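Local atomic coordinates of putative oxidoreductase (Pseudomonas putida, PDB entry 3L6D), a protein that probably acts as an NADP-dependent oxidoreductase, joining a Rossmann-type nucleotide-binding domain to a helical domain of the reductive aminase kind. Residues 128-133 / 182-187; 192-197 / 206-211; 240-245 / 271-276; 254-259 / 264-269. All coordinates share one frame; numbering follows the deposited sequence.

Interaction 1. Residues 128-133 / 182-187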
loop_
_atom_site.group_PDB
_atom_site.type_symbol
_atom_site.label_atom_id
_atom_site.label_comp_id
_atom_site.label_asym_id
_atom_site.label_seq_id
_atom_site.Cartn_x
_atom_site.Cartn_y
_atom_site.Cartn_z
ATOM N N VAL B 128 -2.007 15.054 6.550
ATOM C CA VAL B 128 -1.728 13.665 6.352
ATOM C C VAL B 128 -0.243 13.416 6.321
ATOM O O VAL B 128 0.303 13.082 5.322
ATOM C CB VAL B 128 -2.383 13.159 5.092
ATOM C CG1 VAL B 128 -2.467 11.682 5.105
ATOM C CG2 VAL B 128 -3.737 13.728 4.973
ATOM N N ALA B 129 0.393 13.600 7.451
ATOM C CA ALA B 129 1.811 13.431 7.513
ATOM C C ALA B 129 2.289 13.237 8.908
ATOM O O ALA B 129 1.643 13.625 9.831
ATOM C CB ALA B 129 2.475 14.616 6.924
ATOM N N TYR B 130 3.450 12.649 9.044
ATOM C CA TYR B 130 4.153 12.676 10.317
ATOM C C TYR B 130 4.903 13.998 10.351
ATOM O O TYR B 130 5.191 14.564 9.285
ATOM C CB TYR B 130 5.078 11.459 10.450
ATOM C CG TYR B 130 4.302 10.164 10.603
ATOM C CD1 TYR B 130 3.683 9.850 11.803
ATOM C CD2 TYR B 130 4.134 9.284 9.522
ATOM C CE1 TYR B 130 2.955 8.678 11.948
ATOM C CE2 TYR B 130 3.388 8.091 9.665
ATOM C CZ TYR B 130 2.811 7.807 10.874
ATOM O OH TYR B 130 2.104 6.631 11.069
ATOM N N PRO B 131 5.228 14.505 11.572
ATOM C CA PRO B 131 5.910 15.791 11.709
ATOM C C PRO B 131 7.117 15.900 10.813
ATOM O O PRO B 131 7.331 16.954 10.261
ATOM C CB PRO B 131 6.321 15.818 13.196
ATOM C CG PRO B 131 5.174 15.103 13.867
ATOM C CD PRO B 131 4.787 13.989 12.891
ATOM N N ARG B 132 7.888 14.821 10.638
ATOM C CA ARG B 132 9.085 14.860 9.769
ATOM C C ARG B 132 8.793 15.269 8.345
ATOM O O ARG B 132 9.684 15.760 7.634
ATOM C CB ARG B 132 9.831 13.510 9.790
ATOM C CG ARG B 132 9.027 12.345 9.183
ATOM C CD ARG B 132 9.823 11.030 9.236
ATOM N NE ARG B 132 9.093 9.989 8.511
ATOM C CZ ARG B 132 8.291 9.108 9.100
ATOM N NH1 ARG B 132 8.167 9.118 10.420
ATOM N NH2 ARG B 132 7.632 8.208 8.376
ATOM N N ASN B 133 7.551 15.070 7.893
ATOM C CA ASN B 133 7.185 15.479 6.535
ATOM C C ASN B 133 6.265 16.724 6.426
ATOM O O ASN B 133 5.706 17.031 5.362
ATOM C CB ASN B 133 6.592 14.286 5.765
ATOM C CG ASN B 133 7.618 13.205 5.538
ATOM O OD1 ASN B 133 8.725 13.475 5.048
ATOM N ND2 ASN B 133 7.277 11.979 5.927
ATOM N N HIS B 182 -7.639 3.347 5.361
ATOM C CA HIS B 182 -6.833 2.674 4.343
ATOM C C HIS B 182 -5.340 2.776 4.607
ATOM O O HIS B 182 -4.621 1.744 4.535
ATOM C CB HIS B 182 -7.146 3.163 2.932
ATOM C CG HIS B 182 -6.098 2.793 1.926
ATOM N ND1 HIS B 182 -5.701 1.485 1.710
ATOM C CD2 HIS B 182 -5.330 3.559 1.114
ATOM C CE1 HIS B 182 -4.748 1.466 0.793
ATOM N NE2 HIS B 182 -4.518 2.707 0.404
ATOM N N ALA B 183 -4.882 3.980 4.942
ATOM C CA ALA B 183 -3.437 4.243 5.040
ATOM C C ALA B 183 -2.878 3.449 6.190
ATOM O O ALA B 183 -1.853 2.762 6.042
ATOM C CB ALA B 183 -3.147 5.748 5.216
ATOM N N PHE B 184 -3.575 3.487 7.322
ATOM C CA PHE B 184 -3.085 2.766 8.505
ATOM C C PHE B 184 -3.252 1.262 8.353
ATOM O O PHE B 184 -2.375 0.506 8.750
ATOM C CB PHE B 184 -3.767 3.223 9.778
ATOM C CG PHE B 184 -3.405 4.609 10.193
ATOM C CD1 PHE B 184 -2.072 5.017 10.246
ATOM C CD2 PHE B 184 -4.396 5.520 10.563
ATOM C CE1 PHE B 184 -1.733 6.309 10.650
ATOM C CE2 PHE B 184 -4.069 6.819 11.007
ATOM C CZ PHE B 184 -2.742 7.219 11.038
ATOM N N ALA B 185 -4.359 0.825 7.760
ATOM C CA ALA B 185 -4.529 -0.605 7.529
ATOM C C ALA B 185 -3.440 -1.178 6.612
ATOM O O ALA B 185 -2.930 -2.265 6.852
ATOM C CB ALA B 185 -5.914 -0.916 6.978
ATOM N N ALA B 186 -3.098 -0.431 5.570
ATOM C CA ALA B 186 -2.055 -0.842 4.616
ATOM C C ALA B 186 -0.737 -1.039 5.350
ATOM O O ALA B 186 -0.062 -2.048 5.144
ATOM C CB ALA B 186 -1.913 0.188 3.516
HETATM N N MSE B 187 -0.382 -0.108 6.225
HETATM C CA MSE B 187 0.814 -0.271 7.060
HETATM C C MSE B 187 0.782 -1.529 7.906
HETATM O O MSE B 187 1.790 -2.261 7.977
HETATM C CB MSE B 187 1.006 0.943 7.975
HETATM C CG MSE B 187 1.221 2.243 7.197
HETATM SE SE MSE B 187 1.231 3.776 8.423
HETATM C CE MSE B 187 2.393 3.137 9.840
#
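Tyr-130 and Met-187, the latter present as selenomethionine, are both turned so that CG lies anti to the carbonyl carbon (chi1 -69° and -62°), and from there the two side chains run at each other from opposite directions. Met-187 then bends at chi3 (46°), which swings its CE methyl to 3.7 Å from Tyr-130 OH, with SE of Met-187 only slightly farther, 4.0 Å from the same oxygen. Phe-184, one helical turn earlier, offers the edge of its ring: Tyr-130 OH lies near the ring plane, 3.9 Å from Phe-184 CE1. Every close approach across the two segments is made by this one phenolic oxygen, against nonpolar groups. Its polar partner is His-245 of the second subunit, hydrogen-bonded to Tyr-130 OH. At the other end of the tyrosine, the CB methylene rests over one face of the Arg-132 guanidinium, offset toward its rim, and a tight turn is closed where Asn-133 N bonds to Tyr-130 O (2.8 Å). The example shows how one long side chain can bridge two domains, from the loop between strands 121-128 and 140-145 to the long helix 169-199. Around it, Pro-131 packs on Met-20 and Ile-23 of helix 19-30, Val-128 leans on Leu-179 and His-180 of helix 169-199, and the second subunit contributes Asp-221 as salt-bridge partner of Arg-132 and Phe-249 as ring neighbour of Phe-184.

Interaction 2. Residues 192-197 / 206-211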
loop_
_atom_site.group_PDB
_atom_site.type_symbol
_atom_site.label_atom_id
_atom_site.label_comp_id
_atom_site.label_asym_id
_atom_site.label_seq_id
_atom_site.Cartn_x
_atom_site.Cartn_y
_atom_site.Cartn_z
ATOM N N GLU B 192 2.084 -7.245 9.683
ATOM C CA GLU B 192 1.592 -8.622 9.842
ATOM C C GLU B 192 2.354 -9.639 8.943
ATOM O O GLU B 192 2.708 -10.724 9.393
ATOM C CB GLU B 192 0.053 -8.698 9.644
ATOM C CG GLU B 192 -0.547 -10.120 9.762
ATOM C CD GLU B 192 -2.061 -10.195 9.568
ATOM O OE1 GLU B 192 -2.812 -9.971 10.551
ATOM O OE2 GLU B 192 -2.511 -10.524 8.455
ATOM N N ALA B 193 2.609 -9.263 7.687
ATOM C CA ALA B 193 3.259 -10.164 6.725
ATOM C C ALA B 193 4.716 -10.343 7.080
ATOM O O ALA B 193 5.220 -11.473 7.083
ATOM C CB ALA B 193 3.092 -9.653 5.282
ATOM N N VAL B 194 5.377 -9.246 7.432
ATOM C CA VAL B 194 6.758 -9.310 7.936
ATOM C C VAL B 194 6.886 -10.189 9.208
ATOM O O VAL B 194 7.776 -11.048 9.320
ATOM C CB VAL B 194 7.335 -7.887 8.169
ATOM C CG1 VAL B 194 8.670 -7.955 8.928
ATOM C CG2 VAL B 194 7.564 -7.192 6.834
ATOM N N GLY B 195 5.979 -9.976 10.159
ATOM C CA GLY B 195 5.948 -10.779 11.376
ATOM C C GLY B 195 5.716 -12.237 11.050
ATOM O O GLY B 195 6.318 -13.116 11.668
ATOM N N ALA B 196 4.841 -12.497 10.083
ATOM C CA ALA B 196 4.555 -13.863 9.634
ATOM C C ALA B 196 5.798 -14.499 9.006
ATOM O O ALA B 196 6.063 -15.701 9.214
ATOM C CB ALA B 196 3.375 -13.897 8.647
ATOM N N GLY B 197 6.581 -13.691 8.286
ATOM C CA GLY B 197 7.867 -14.145 7.730
ATOM C C GLY B 197 8.788 -14.715 8.806
ATOM O O GLY B 197 9.439 -15.745 8.606
ATOM N N LYS B 206 16.143 -8.771 7.278
ATOM C CA LYS B 206 16.486 -8.828 5.838
ATOM C C LYS B 206 15.255 -8.912 4.936
ATOM O O LYS B 206 15.254 -8.453 3.767
ATOM C CB LYS B 206 17.525 -9.904 5.532
ATOM C CG LYS B 206 18.068 -9.828 4.086
ATOM C CD LYS B 206 19.592 -9.918 4.029
ATOM C CE LYS B 206 20.127 -11.339 4.167
ATOM N NZ LYS B 206 20.220 -11.731 5.597
ATOM N N THR B 207 14.169 -9.388 5.524
ATOM C CA THR B 207 12.986 -9.694 4.759
ATOM C C THR B 207 12.133 -8.462 4.503
ATOM O O THR B 207 11.495 -8.345 3.445
ATOM C CB THR B 207 12.222 -10.821 5.435
ATOM O OG1 THR B 207 13.153 -11.894 5.701
ATOM C CG2 THR B 207 11.134 -11.331 4.539
ATOM N N ALA B 208 12.146 -7.528 5.457
ATOM C CA ALA B 208 11.305 -6.337 5.360
ATOM C C ALA B 208 11.635 -5.573 4.100
ATOM O O ALA B 208 10.730 -5.246 3.337
ATOM C CB ALA B 208 11.494 -5.421 6.618
ATOM N N ARG B 209 12.918 -5.294 3.857
ATOM C CA ARG B 209 13.245 -4.498 2.660
ATOM C C ARG B 209 12.879 -5.235 1.364
ATOM O O ARG B 209 12.329 -4.630 0.435
ATOM C CB ARG B 209 14.701 -4.046 2.608
ATOM C CG ARG B 209 15.023 -3.235 1.360
ATOM C CD ARG B 209 16.252 -2.379 1.579
ATOM N NE ARG B 209 15.842 -1.124 2.199
ATOM C CZ ARG B 209 16.635 -0.349 2.929
ATOM N NH1 ARG B 209 17.898 -0.709 3.167
ATOM N NH2 ARG B 209 16.157 0.785 3.438
ATOM N N LEU B 210 13.178 -6.529 1.313
ATOM C CA LEU B 210 12.797 -7.336 0.143
ATOM C C LEU B 210 11.292 -7.381 -0.063
ATOM O O LEU B 210 10.831 -7.315 -1.197
ATOM C CB LEU B 210 13.340 -8.764 0.229
ATOM C CG LEU B 210 13.263 -9.542 -1.093
ATOM C CD1 LEU B 210 14.055 -8.839 -2.222
ATOM C CD2 LEU B 210 13.716 -11.024 -0.950
ATOM N N LEU B 211 10.523 -7.489 1.017
ATOM C CA LEU B 211 9.073 -7.566 0.878
ATOM C C LEU B 211 8.535 -6.263 0.287
ATOM O O LEU B 211 7.776 -6.273 -0.676
ATOM C CB LEU B 211 8.387 -7.884 2.220
ATOM C CG LEU B 211 7.089 -8.709 2.112
ATOM C CD1 LEU B 211 6.701 -9.387 3.432
ATOM C CD2 LEU B 211 5.933 -7.866 1.618
#
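Leu-211 CD1 touches two residues of the facing helix at once, lying 4.1 Å from Ala-193 CB and 4.1 Å from Val-194 CG2. The same valine methyl also reaches the backbone of the partner helix, 4.1 Å from Ala-208 CA. Val-194 can do both because CG2 stands anti to its carbonyl carbon, while CG1 takes the position anti to the backbone N. At Ala-208, which has only a methyl, the backbones come closest, its CA 6.0 Å from that of Val-194; the short segment axes approach to 9.7 Å at 136°, a splayed antiparallel pair. All four contributors are buried, and the contact is purely apolar. Farther out, Thr-207 OG1 is bonded to Pro-203 O at the start of its helix, and the carboxylate of Glu-192 turns from the interface to accept the backbone N-H groups of Val-265 and Phe-266. This is a helical hairpin near the turn linking helix 169-199 to helix 204-232. The second subunit closes in on it: its His-182 packs on Ala-193, its Phe-175 on Leu-210, and its Glu-231 forms a salt bridge with Arg-209, placing the hairpin beside the long helices of the partner chain.

Interaction 3. Residues 240-245 / 271-276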
loop_
_atom_site.group_PDB
_atom_site.type_symbol
_atom_site.label_atom_id
_atom_site.label_comp_id
_atom_site.label_asym_id
_atom_site.label_seq_id
_atom_site.Cartn_x
_atom_site.Cartn_y
_atom_site.Cartn_z
ATOM N N ALA B 240 -8.503 -10.327 -13.760
ATOM C CA ALA B 240 -8.327 -10.670 -12.383
ATOM C C ALA B 240 -9.618 -11.095 -11.728
ATOM O O ALA B 240 -10.180 -10.323 -11.014
ATOM C CB ALA B 240 -7.758 -9.520 -11.677
ATOM N N ARG B 241 -10.098 -12.293 -11.983
ATOM C CA ARG B 241 -11.364 -12.713 -11.428
ATOM C C ARG B 241 -11.389 -12.749 -9.928
ATOM O O ARG B 241 -10.491 -13.197 -9.303
ATOM C CB ARG B 241 -11.745 -14.091 -11.955
ATOM C CG ARG B 241 -12.147 -14.090 -13.381
ATOM C CD ARG B 241 -12.550 -15.451 -13.855
ATOM N NE ARG B 241 -13.578 -16.041 -13.033
ATOM C CZ ARG B 241 -14.752 -16.408 -13.492
ATOM N NH1 ARG B 241 -15.040 -16.220 -14.763
ATOM N NH2 ARG B 241 -15.635 -16.949 -12.684
ATOM N N LEU B 242 -12.478 -12.301 -9.365
ATOM C CA LEU B 242 -12.647 -12.353 -7.928
ATOM C C LEU B 242 -12.609 -13.797 -7.392
ATOM O O LEU B 242 -11.959 -14.039 -6.371
ATOM C CB LEU B 242 -13.914 -11.613 -7.509
ATOM C CG LEU B 242 -14.063 -11.341 -6.017
ATOM C CD1 LEU B 242 -14.624 -9.969 -5.811
ATOM C CD2 LEU B 242 -14.960 -12.416 -5.382
ATOM N N ASP B 243 -13.269 -14.744 -8.062
ATOM C CA ASP B 243 -13.302 -16.115 -7.540
ATOM C C ASP B 243 -11.934 -16.781 -7.528
ATOM O O ASP B 243 -11.611 -17.475 -6.588
ATOM C CB ASP B 243 -14.362 -17.025 -8.209
ATOM C CG ASP B 243 -14.235 -17.109 -9.728
ATOM O OD1 ASP B 243 -15.201 -17.606 -10.329
ATOM O OD2 ASP B 243 -13.224 -16.696 -10.337
ATOM N N VAL B 244 -11.146 -16.528 -8.570
ATOM C CA VAL B 244 -9.738 -16.932 -8.646
ATOM C C VAL B 244 -8.910 -16.358 -7.484
ATOM O O VAL B 244 -8.115 -17.070 -6.851
ATOM C CB VAL B 244 -9.125 -16.507 -10.022
ATOM C CG1 VAL B 244 -7.646 -16.824 -10.075
ATOM C CG2 VAL B 244 -9.881 -17.212 -11.174
ATOM N N HIS B 245 -9.115 -15.078 -7.182
ATOM C CA HIS B 245 -8.453 -14.469 -6.026
ATOM C C HIS B 245 -8.907 -15.114 -4.731
ATOM O O HIS B 245 -8.081 -15.390 -3.861
ATOM C CB HIS B 245 -8.668 -12.943 -5.973
ATOM C CG HIS B 245 -7.820 -12.170 -6.941
ATOM N ND1 HIS B 245 -8.061 -12.160 -8.297
ATOM C CD2 HIS B 245 -6.744 -11.371 -6.747
ATOM C CE1 HIS B 245 -7.172 -11.387 -8.897
ATOM N NE2 HIS B 245 -6.359 -10.894 -7.978
ATOM N N GLN B 271 -12.175 -13.249 4.523
ATOM C CA GLN B 271 -13.618 -13.143 4.842
ATOM C C GLN B 271 -14.341 -12.234 3.848
ATOM O O GLN B 271 -15.365 -12.606 3.298
ATOM C CB GLN B 271 -13.835 -12.666 6.305
ATOM C CG GLN B 271 -15.295 -12.522 6.733
ATOM C CD GLN B 271 -15.485 -12.020 8.180
ATOM O OE1 GLN B 271 -14.532 -11.595 8.856
ATOM N NE2 GLN B 271 -16.732 -12.070 8.652
ATOM N N VAL B 272 -13.796 -11.043 3.618
ATOM C CA VAL B 272 -14.368 -10.087 2.685
ATOM C C VAL B 272 -14.510 -10.643 1.259
ATOM O O VAL B 272 -15.576 -10.501 0.625
ATOM C CB VAL B 272 -13.540 -8.769 2.670
ATOM C CG1 VAL B 272 -14.002 -7.841 1.546
ATOM C CG2 VAL B 272 -13.681 -8.048 4.013
ATOM N N VAL B 273 -13.449 -11.253 0.744
ATOM C CA VAL B 273 -13.472 -11.709 -0.650
ATOM C C VAL B 273 -14.297 -13.005 -0.767
ATOM O O VAL B 273 -15.043 -13.193 -1.725
ATOM C CB VAL B 273 -12.054 -11.908 -1.214
ATOM C CG1 VAL B 273 -12.142 -12.307 -2.627
ATOM C CG2 VAL B 273 -11.227 -10.576 -1.141
ATOM N N GLN B 274 -14.178 -13.904 0.202
ATOM C CA GLN B 274 -15.049 -15.099 0.167
ATOM C C GLN B 274 -16.503 -14.616 0.139
ATOM O O GLN B 274 -17.288 -15.026 -0.719
ATOM C CB GLN B 274 -14.759 -16.031 1.349
ATOM C CG GLN B 274 -13.348 -16.672 1.354
ATOM C CD GLN B 274 -13.158 -17.785 0.316
ATOM O OE1 GLN B 274 -14.129 -18.312 -0.233
ATOM N NE2 GLN B 274 -11.901 -18.152 0.057
ATOM N N ARG B 275 -16.851 -13.683 1.028
ATOM C CA ARG B 275 -18.214 -13.157 1.053
ATOM C C ARG B 275 -18.670 -12.460 -0.254
ATOM O O ARG B 275 -19.796 -12.693 -0.714
ATOM C CB ARG B 275 -18.433 -12.236 2.247
ATOM C CG ARG B 275 -19.906 -12.072 2.586
ATOM C CD ARG B 275 -20.102 -10.949 3.547
ATOM N NE ARG B 275 -19.848 -9.679 2.896
ATOM C CZ ARG B 275 -20.719 -8.683 2.835
ATOM N NH1 ARG B 275 -21.903 -8.809 3.413
ATOM N NH2 ARG B 275 -20.379 -7.558 2.217
ATOM N N ALA B 276 -17.808 -11.632 -0.848
ATOM C CA ALA B 276 -18.074 -11.059 -2.172
ATOM C C ALA B 276 -18.350 -12.173 -3.192
ATOM O O ALA B 276 -19.279 -12.063 -4.021
ATOM C CB ALA B 276 -16.899 -10.178 -2.645
#
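Leu-242 opens helix 242-259 and faces Val-273, in the middle of helix 264-281, across a CA-CA separation of 7.4 Å. Arg-241 occupies the N-cap position, and its carbonyl oxygen is gripped from opposite faces of its plane by His-245 N and His-245 ND1, the latter at 2.8 Å and above that plane rather than within it. The imidazole is thereby fixed against its own helix start. The Arg-241 side chain also reaches forward to Asp-243, NE meeting OD2 in a nearly straight bond (169°), while the second limb of this salt bridge is modelled too short for its length to be trusted. Across the interface Leu-242 does the work. With chi1 at -168° the CG of Leu-242 extends away from its own backbone N, and CD2 runs alongside Val-273, 3.9 Å from CG1 and 3.7 Å from the carbonyl O of that valine, while CD1 comes to 3.9 Å from Ala-276 CB. Trimmed to an alanine, this position would probably leave a gap beside Val-273 CG1 and the Ala-276 methyl. Helix 242-259 further packs Ala-246 and Phe-249 on Val-273, Thr-289 covers Leu-242 from the C-terminal loop, and in the second subunit Phe-184, on helix 169-199, sets its ring steeply against that of His-245.

Interaction 4. Residues 254-259 / 264-269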
loop_
_atom_site.group_PDB
_atom_site.type_symbol
_atom_site.label_atom_id
_atom_site.label_comp_id
_atom_site.label_asym_id
_atom_site.label_seq_id
_atom_site.Cartn_x
_atom_site.Cartn_y
_atom_site.Cartn_z
ATOM N N GLN B 254 -4.029 -20.829 4.335
ATOM C CA GLN B 254 -3.808 -22.183 4.804
ATOM C C GLN B 254 -2.318 -22.457 5.126
ATOM O O GLN B 254 -2.007 -23.069 6.173
ATOM C CB GLN B 254 -4.390 -23.162 3.794
ATOM C CG GLN B 254 -4.706 -24.501 4.348
ATOM C CD GLN B 254 -3.862 -25.556 3.699
ATOM O OE1 GLN B 254 -2.957 -26.115 4.326
ATOM N NE2 GLN B 254 -4.145 -25.841 2.419
ATOM N N SER B 255 -1.409 -21.981 4.263
ATOM C CA SER B 255 0.035 -22.076 4.531
ATOM C C SER B 255 0.404 -21.284 5.776
ATOM O O SER B 255 1.289 -21.674 6.539
ATOM C CB SER B 255 0.839 -21.537 3.361
ATOM O OG SER B 255 0.322 -22.037 2.157
ATOM N N LEU B 256 -0.258 -20.150 5.957
ATOM C CA LEU B 256 -0.034 -19.331 7.140
ATOM C C LEU B 256 -0.535 -20.072 8.389
ATOM O O LEU B 256 0.160 -20.135 9.408
ATOM C CB LEU B 256 -0.711 -17.964 7.000
ATOM C CG LEU B 256 -0.185 -16.957 5.956
ATOM C CD1 LEU B 256 -1.027 -15.706 5.977
ATOM C CD2 LEU B 256 1.292 -16.636 6.125
ATOM N N HIS B 257 -1.739 -20.624 8.304
ATOM C CA HIS B 257 -2.297 -21.418 9.415
ATOM C C HIS B 257 -1.420 -22.641 9.762
ATOM O O HIS B 257 -1.104 -22.850 10.938
ATOM C CB HIS B 257 -3.765 -21.818 9.132
ATOM C CG HIS B 257 -4.762 -20.706 9.357
ATOM N ND1 HIS B 257 -5.952 -20.896 10.036
ATOM C CD2 HIS B 257 -4.741 -19.396 8.998
ATOM C CE1 HIS B 257 -6.620 -19.752 10.081
ATOM N NE2 HIS B 257 -5.909 -18.828 9.452
ATOM N N ALA B 258 -1.019 -23.426 8.754
ATOM C CA ALA B 258 -0.106 -24.567 8.981
ATOM C C ALA B 258 1.195 -24.155 9.697
ATOM O O ALA B 258 1.721 -24.909 10.503
ATOM C CB ALA B 258 0.206 -25.332 7.675
ATOM N N GLN B 259 1.705 -22.958 9.415
ATOM C CA GLN B 259 2.935 -22.506 10.076
ATOM C C GLN B 259 2.653 -22.036 11.500
ATOM O O GLN B 259 3.589 -21.805 12.285
ATOM C CB GLN B 259 3.663 -21.441 9.224
ATOM C CG GLN B 259 5.120 -21.090 9.625
ATOM C CD GLN B 259 6.136 -22.263 9.547
ATOM O OE1 GLN B 259 5.900 -23.260 8.874
ATOM N NE2 GLN B 259 7.276 -22.122 10.258
ATOM N N PRO B 264 -4.772 -12.096 11.858
ATOM C CA PRO B 264 -6.169 -11.679 11.859
ATOM C C PRO B 264 -6.536 -10.749 10.709
ATOM O O PRO B 264 -7.677 -10.794 10.256
ATOM C CB PRO B 264 -6.306 -10.926 13.185
ATOM C CG PRO B 264 -4.905 -10.464 13.489
ATOM C CD PRO B 264 -4.068 -11.623 13.069
ATOM N N VAL B 265 -5.598 -9.900 10.269
ATOM C CA VAL B 265 -5.897 -8.943 9.183
ATOM C C VAL B 265 -6.112 -9.729 7.910
ATOM O O VAL B 265 -7.139 -9.575 7.237
ATOM C CB VAL B 265 -4.813 -7.848 9.004
ATOM C CG1 VAL B 265 -5.247 -6.848 7.922
ATOM C CG2 VAL B 265 -4.565 -7.110 10.311
ATOM N N PHE B 266 -5.170 -10.625 7.594
ATOM C CA PHE B 266 -5.379 -11.482 6.406
ATOM C C PHE B 266 -6.621 -12.365 6.458
ATOM O O PHE B 266 -7.298 -12.553 5.444
ATOM C CB PHE B 266 -4.141 -12.319 6.024
ATOM C CG PHE B 266 -4.195 -12.793 4.613
ATOM C CD1 PHE B 266 -4.013 -11.884 3.549
ATOM C CD2 PHE B 266 -4.534 -14.101 4.314
ATOM C CE1 PHE B 266 -4.103 -12.307 2.229
ATOM C CE2 PHE B 266 -4.625 -14.519 2.994
ATOM C CZ PHE B 266 -4.401 -13.624 1.951
ATOM N N ASP B 267 -6.942 -12.872 7.643
ATOM C CA ASP B 267 -8.176 -13.649 7.812
ATOM C C ASP B 267 -9.379 -12.787 7.430
ATOM O O ASP B 267 -10.333 -13.275 6.824
ATOM C CB ASP B 267 -8.330 -14.084 9.270
ATOM C CG ASP B 267 -7.350 -15.192 9.668
ATOM O OD1 ASP B 267 -6.718 -15.787 8.776
ATOM O OD2 ASP B 267 -7.228 -15.473 10.882
ATOM N N ALA B 268 -9.326 -11.508 7.812
ATOM C CA ALA B 268 -10.453 -10.616 7.595
ATOM C C ALA B 268 -10.570 -10.347 6.093
ATOM O O ALA B 268 -11.671 -10.319 5.530
ATOM C CB ALA B 268 -10.261 -9.325 8.375
ATOM N N VAL B 269 -9.420 -10.156 5.449
ATOM C CA VAL B 269 -9.362 -9.953 4.007
ATOM C C VAL B 269 -9.952 -11.150 3.273
ATOM O O VAL B 269 -10.695 -10.985 2.303
ATOM C CB VAL B 269 -7.894 -9.752 3.580
ATOM C CG1 VAL B 269 -7.728 -9.932 2.035
ATOM C CG2 VAL B 269 -7.407 -8.403 4.102
#
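His-257 and Asp-267 clasp two consecutive helices, 242-259 and 264-281, into a helical hairpin with a short connection. The polar part of the contact is a His-carboxylate hydrogen bond at its outer side: NE2 of His-257 donates to OD1 of Asp-267 over 3.2 Å, almost straight at 173°. The side chains come from opposite directions, and ring and carboxylate are twisted 56° apart. A leucine in place of Asp-267 removes the acceptor of His-257 NE2 and would probably set the exposed imidazole free to turn. The apolar part lies deeper, where Leu-256 CD1 approaches Phe-266 CD2 obliquely at 4.2 Å. Phe-266 also packs on Phe-249, Ile-252 and Ala-253 of helix 242-259, whereas Leu-256 reaches Phe-200, Val-261 and Thr-263 in the loops and Thr-177 of the second subunit. Here the polar link lies toward solvent and the nonpolar packing beneath it. In that link OD1 of Asp-267 sits in the plane of the His-257 ring, while the donor NE2 meets the oxygen on its syn side, 25° out of the carboxylate plane.

Interactions 2, 3 and 4 belong to the helical domain, whereas interaction 1 ties it to the nucleotide-binding domain. Interactions 2 and 4 have centres 15 Å apart and are joined directly: Glu-192 OE1 lies 2.8 Å from Val-265 N, and Glu-192 OE2 the same distance from Phe-266 N. Interactions 3 and 4 hold two levels of one helix pair, again with centres 15 Å apart. Within one chain interactions 1 and 3 are 28 Å apart between centres, yet the dimer brings them together, since Tyr-130 and Phe-184 of one subunit meet His-245 of the other. Such a junction of domains and subunits is consistent with the placement of the active-site cleft in reductive aminases.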